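Extracellular ligand-binding receptor (Verminephrobacter eiseniae, PDB 4M88) probably serves as the extracellular solute-binding component of an ABC transporter, capturing an amino acid or a related small ligand for uptake. Local coordinates at residues Arg296-Lys306 and Thr318-Ile327. Numbering follows the deposited sequence.
Sequences RTVGEALKHPK and TLSTMGEIDI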
loop_
_atom_site.group_PDB
_atom_site.type_symbol
_atom_site.label_atom_id
_atom_site.label_comp_id
_atom_site.label_asym_id
_atom_site.label_seq_id
_atom_site.Cartn_x
_atom_site.Cartn_y
_atom_site.Cartn_z
ATOM N N ARG A 296 -4.463 -12.345 -6.119
ATOM C CA ARG A 296 -5.745 -13.029 -6.141
ATOM C C ARG A 296 -6.791 -12.308 -7.002
ATOM O O ARG A 296 -7.663 -12.938 -7.594
ATOM C CB ARG A 296 -6.282 -13.238 -4.728
ATOM C CG ARG A 296 -7.562 -14.046 -4.717
ATOM C CD ARG A 296 -7.833 -14.658 -3.357
ATOM N NE ARG A 296 -9.144 -15.290 -3.337
ATOM C CZ ARG A 296 -9.697 -15.813 -2.250
ATOM N NH1 ARG A 296 -9.034 -15.781 -1.097
ATOM N NH2 ARG A 296 -10.910 -16.355 -2.321
ATOM N N THR A 297 -6.699 -10.985 -7.076
ATOM C CA THR A 297 -7.574 -10.209 -7.961
ATOM C C THR A 297 -7.403 -10.657 -9.409
ATOM O O THR A 297 -8.390 -10.859 -10.128
ATOM C CB THR A 297 -7.234 -8.726 -7.853
ATOM O OG1 THR A 297 -7.573 -8.291 -6.537
ATOM C CG2 THR A 297 -8.010 -7.905 -8.872
ATOM N N VAL A 298 -6.156 -10.828 -9.827
ATOM C CA VAL A 298 -5.888 -11.338 -11.162
ATOM C C VAL A 298 -6.468 -12.738 -11.333
ATOM O O VAL A 298 -7.114 -13.025 -12.339
ATOM C CB VAL A 298 -4.393 -11.350 -11.476
ATOM C CG1 VAL A 298 -4.143 -12.087 -12.776
ATOM C CG2 VAL A 298 -3.860 -9.922 -11.562
ATOM N N GLY A 299 -6.248 -13.594 -10.340
ATOM C CA GLY A 299 -6.769 -14.951 -10.365
ATOM C C GLY A 299 -8.280 -14.991 -10.456
ATOM O O GLY A 299 -8.849 -15.732 -11.265
ATOM N N GLU A 300 -8.953 -14.201 -9.626
ATOM C CA GLU A 300 -10.414 -14.210 -9.647
ATOM C C GLU A 300 -10.972 -13.664 -10.960
ATOM O O GLU A 300 -11.984 -14.154 -11.459
ATOM C CB GLU A 300 -11.007 -13.468 -8.443
ATOM C CG GLU A 300 -10.612 -14.046 -7.072
ATOM C CD GLU A 300 -11.145 -15.453 -6.804
ATOM O OE1 GLU A 300 -12.047 -15.923 -7.536
ATOM O OE2 GLU A 300 -10.662 -16.091 -5.838
ATOM N N ALA A 301 -10.316 -12.660 -11.536
ATOM C CA ALA A 301 -10.759 -12.160 -12.834
ATOM C C ALA A 301 -10.590 -13.234 -13.905
ATOM O O ALA A 301 -11.472 -13.431 -14.734
ATOM C CB ALA A 301 -9.981 -10.901 -13.223
ATOM N N LEU A 302 -9.444 -13.909 -13.914
ATOM C CA LEU A 302 -9.206 -14.911 -14.955
ATOM C C LEU A 302 -10.152 -16.114 -14.856
ATOM O O LEU A 302 -10.441 -16.756 -15.865
ATOM C CB LEU A 302 -7.744 -15.366 -14.966
ATOM C CG LEU A 302 -6.695 -14.320 -15.360
ATOM C CD1 LEU A 302 -5.306 -14.933 -15.284
ATOM C CD2 LEU A 302 -6.945 -13.724 -16.757
ATOM N N LYS A 303 -10.643 -16.403 -13.650
ATOM C CA LYS A 303 -11.539 -17.548 -13.417
ATOM C C LYS A 303 -13.002 -17.156 -13.553
ATOM O O LYS A 303 -13.894 -18.003 -13.514
ATOM C CB LYS A 303 -11.313 -18.124 -12.015
ATOM C CG LYS A 303 -9.982 -18.830 -11.866
ATOM C CD LYS A 303 -9.590 -18.990 -10.408
ATOM C CE LYS A 303 -10.238 -20.207 -9.794
ATOM N NZ LYS A 303 -9.424 -20.683 -8.636
ATOM N N HIS A 304 -13.249 -15.862 -13.692
ATOM C CA HIS A 304 -14.616 -15.352 -13.695
ATOM C C HIS A 304 -15.383 -15.888 -14.904
ATOM O O HIS A 304 -14.826 -15.979 -15.993
ATOM C CB HIS A 304 -14.592 -13.824 -13.703
ATOM C CG HIS A 304 -15.912 -13.199 -13.390
ATOM N ND1 HIS A 304 -16.928 -13.108 -14.314
ATOM C CD2 HIS A 304 -16.382 -12.637 -12.250
ATOM C CE1 HIS A 304 -17.972 -12.515 -13.759
ATOM N NE2 HIS A 304 -17.667 -12.222 -12.508
ATOM N N PRO A 305 -16.664 -16.251 -14.710
ATOM C CA PRO A 305 -17.477 -16.824 -15.792
ATOM C C PRO A 305 -17.494 -15.958 -17.048
ATOM O O PRO A 305 -17.615 -16.497 -18.145
ATOM C CB PRO A 305 -18.881 -16.880 -15.180
ATOM C CG PRO A 305 -18.646 -17.006 -13.724
ATOM C CD PRO A 305 -17.398 -16.206 -13.431
ATOM N N LYS A 306 -17.364 -14.645 -16.888
ATOM C CA LYS A 306 -17.375 -13.727 -18.031
ATOM C C LYS A 306 -16.102 -13.793 -18.870
ATOM O O LYS A 306 -16.126 -13.536 -20.079
ATOM C CB LYS A 306 -17.608 -12.287 -17.564
ATOM C CG LYS A 306 -19.041 -12.031 -17.140
ATOM C CD LYS A 306 -19.198 -10.717 -16.394
ATOM C CE LYS A 306 -20.617 -10.591 -15.837
ATOM N NZ LYS A 306 -20.840 -9.322 -15.087
ATOM N N THR A 318 -12.170 -8.084 -18.450
ATOM C CA THR A 318 -12.908 -8.708 -17.352
ATOM C C THR A 318 -12.915 -7.853 -16.081
ATOM O O THR A 318 -13.964 -7.659 -15.482
ATOM C CB THR A 318 -12.364 -10.108 -17.049
ATOM O OG1 THR A 318 -12.558 -10.939 -18.205
ATOM C CG2 THR A 318 -13.093 -10.707 -15.864
ATOM N N LEU A 319 -11.733 -7.350 -15.679
ATOM C CA LEU A 319 -11.644 -6.459 -14.523
ATOM C C LEU A 319 -12.678 -5.335 -14.611
ATOM O O LEU A 319 -13.382 -5.043 -13.643
ATOM C CB LEU A 319 -10.239 -5.858 -14.414
ATOM C CG LEU A 319 -9.123 -6.829 -14.005
ATOM C CD1 LEU A 319 -7.767 -6.166 -14.146
ATOM C CD2 LEU A 319 -9.327 -7.312 -12.583
ATOM N N SER A 320 -12.823 -4.736 -15.787
ATOM C CA SER A 320 -13.674 -3.568 -15.956
ATOM C C SER A 320 -15.154 -3.876 -16.122
ATOM O O SER A 320 -15.972 -2.968 -16.039
ATOM C CB SER A 320 -13.200 -2.727 -17.146
ATOM O OG SER A 320 -11.906 -2.209 -16.910
ATOM N N THR A 321 -15.505 -5.138 -16.367
ATOM C CA THR A 321 -16.895 -5.471 -16.663
ATOM C C THR A 321 -17.514 -6.539 -15.762
ATOM O O THR A 321 -18.700 -6.831 -15.892
ATOM C CB THR A 321 -17.089 -5.893 -18.153
ATOM O OG1 THR A 321 -16.353 -7.094 -18.425
ATOM C CG2 THR A 321 -16.612 -4.798 -19.087
HETATM N N MSE A 322 -16.728 -7.114 -14.855
HETATM C CA MSE A 322 -17.244 -8.184 -13.993
HETATM C C MSE A 322 -18.112 -7.659 -12.854
HETATM O O MSE A 322 -18.774 -8.433 -12.165
HETATM C CB MSE A 322 -16.103 -9.033 -13.422
HETATM C CG MSE A 322 -15.171 -8.287 -12.487
HETATM SE SE MSE A 322 -13.550 -9.325 -12.024
HETATM C CE MSE A 322 -12.736 -7.966 -10.883
ATOM N N GLY A 323 -18.099 -6.346 -12.649
ATOM C CA GLY A 323 -18.871 -5.752 -11.572
ATOM C C GLY A 323 -18.225 -6.027 -10.228
ATOM O O GLY A 323 -17.025 -6.320 -10.146
ATOM N N GLU A 324 -19.018 -5.941 -9.166
ATOM C CA GLU A 324 -18.494 -6.162 -7.823
ATOM C C GLU A 324 -18.180 -7.629 -7.574
ATOM O O GLU A 324 -19.027 -8.500 -7.780
ATOM C CB GLU A 324 -19.497 -5.701 -6.764
ATOM C CG GLU A 324 -19.399 -4.239 -6.388
ATOM C CD GLU A 324 -19.933 -3.951 -4.999
ATOM O OE1 GLU A 324 -19.833 -4.841 -4.126
ATOM O OE2 GLU A 324 -20.447 -2.831 -4.790
ATOM N N ILE A 325 -16.971 -7.902 -7.106
ATOM C CA ILE A 325 -16.648 -9.245 -6.675
ATOM C C ILE A 325 -16.384 -9.240 -5.178
ATOM O O ILE A 325 -15.965 -8.230 -4.599
ATOM C CB ILE A 325 -15.451 -9.824 -7.437
ATOM C CG1 ILE A 325 -14.207 -8.976 -7.199
ATOM C CG2 ILE A 325 -15.769 -9.940 -8.939
ATOM C CD1 ILE A 325 -12.935 -9.659 -7.648
ATOM N N ASP A 326 -16.664 -10.372 -4.552
ATOM C CA ASP A 326 -16.434 -10.535 -3.131
ATOM C C ASP A 326 -15.320 -11.568 -2.951
ATOM O O ASP A 326 -15.539 -12.769 -3.163
ATOM C CB ASP A 326 -17.733 -11.008 -2.464
ATOM C CG ASP A 326 -17.597 -11.169 -0.965
ATOM O OD1 ASP A 326 -16.563 -10.736 -0.420
ATOM O OD2 ASP A 326 -18.528 -11.717 -0.334
ATOM N N ILE A 327 -14.130 -11.104 -2.575
ATOM C CA ILE A 327 -13.012 -12.002 -2.300
ATOM C C ILE A 327 -12.960 -12.315 -0.809
ATOM O O ILE A 327 -12.303 -11.608 -0.049
ATOM C CB ILE A 327 -11.666 -11.384 -2.738
ATOM C CG1 ILE A 327 -11.733 -10.932 -4.196
ATOM C CG2 ILE A 327 -10.524 -12.387 -2.558
ATOM C CD1 ILE A 327 -10.470 -10.185 -4.651
#
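Selenomethionine Met322 and His304 meet through a CH-pi contact: Met322 CB stands 3.8 Å from the centroid of the imidazole ring and 17° off its normal, hence over the face. The selenium passes the ring obliquely and reaches Ala301, with SE of Met322 4.1 Å from Ala301 CB. Its course follows from chi1 of 65°, which sets CG between the backbone N and the carbonyl carbon, and from the extended chain beyond. Ala301 CB also receives the CD2 branch of Leu319 at 3.7 Å, while the CG2 methyl of Thr318 lies 3.4 Å from Ala301 O.

Nearer the N-terminus of the helix, Ile327 lays its CG2 methyl over one face of the Arg296 guanidinium, 3.3 Å from NE of Arg296, and its CD1 lies 3.9 Å from Thr297 OG1, a hydroxyl hydrogen-bonded to Leu293 O.

Packing and hydrogen bonds from the second shell position both flat groups. Pro305 CD covers the imidazole face opposite Met322, and the backbone N of Lys306 donates to His304 ND1 nearly straight (166°) and close to the ring plane, which should fix the ring's rotation. Arg296 NE donates to the anti lone pair of Glu300 OE2 at 3.0 Å in a salt bridge; NH1 has a further salt bridge with Glu269. Lys306 NZ makes a weak hydrogen bond to Thr321 O.

The contact thus packs the C-terminal part of helix 286-303 against helix 312-321 and strand 325-327, the latter two linked by a turn with Gly323 at positive phi. Strand 325-327 pairs antiparallel with 330-332, whose Leu332 touches Thr297 and Ile327, while Val298 packs on strand 74-76. This is structural packing on the lobe built around that strand's parallel sheet, in the two-lobed fold of the leucine-binding protein family.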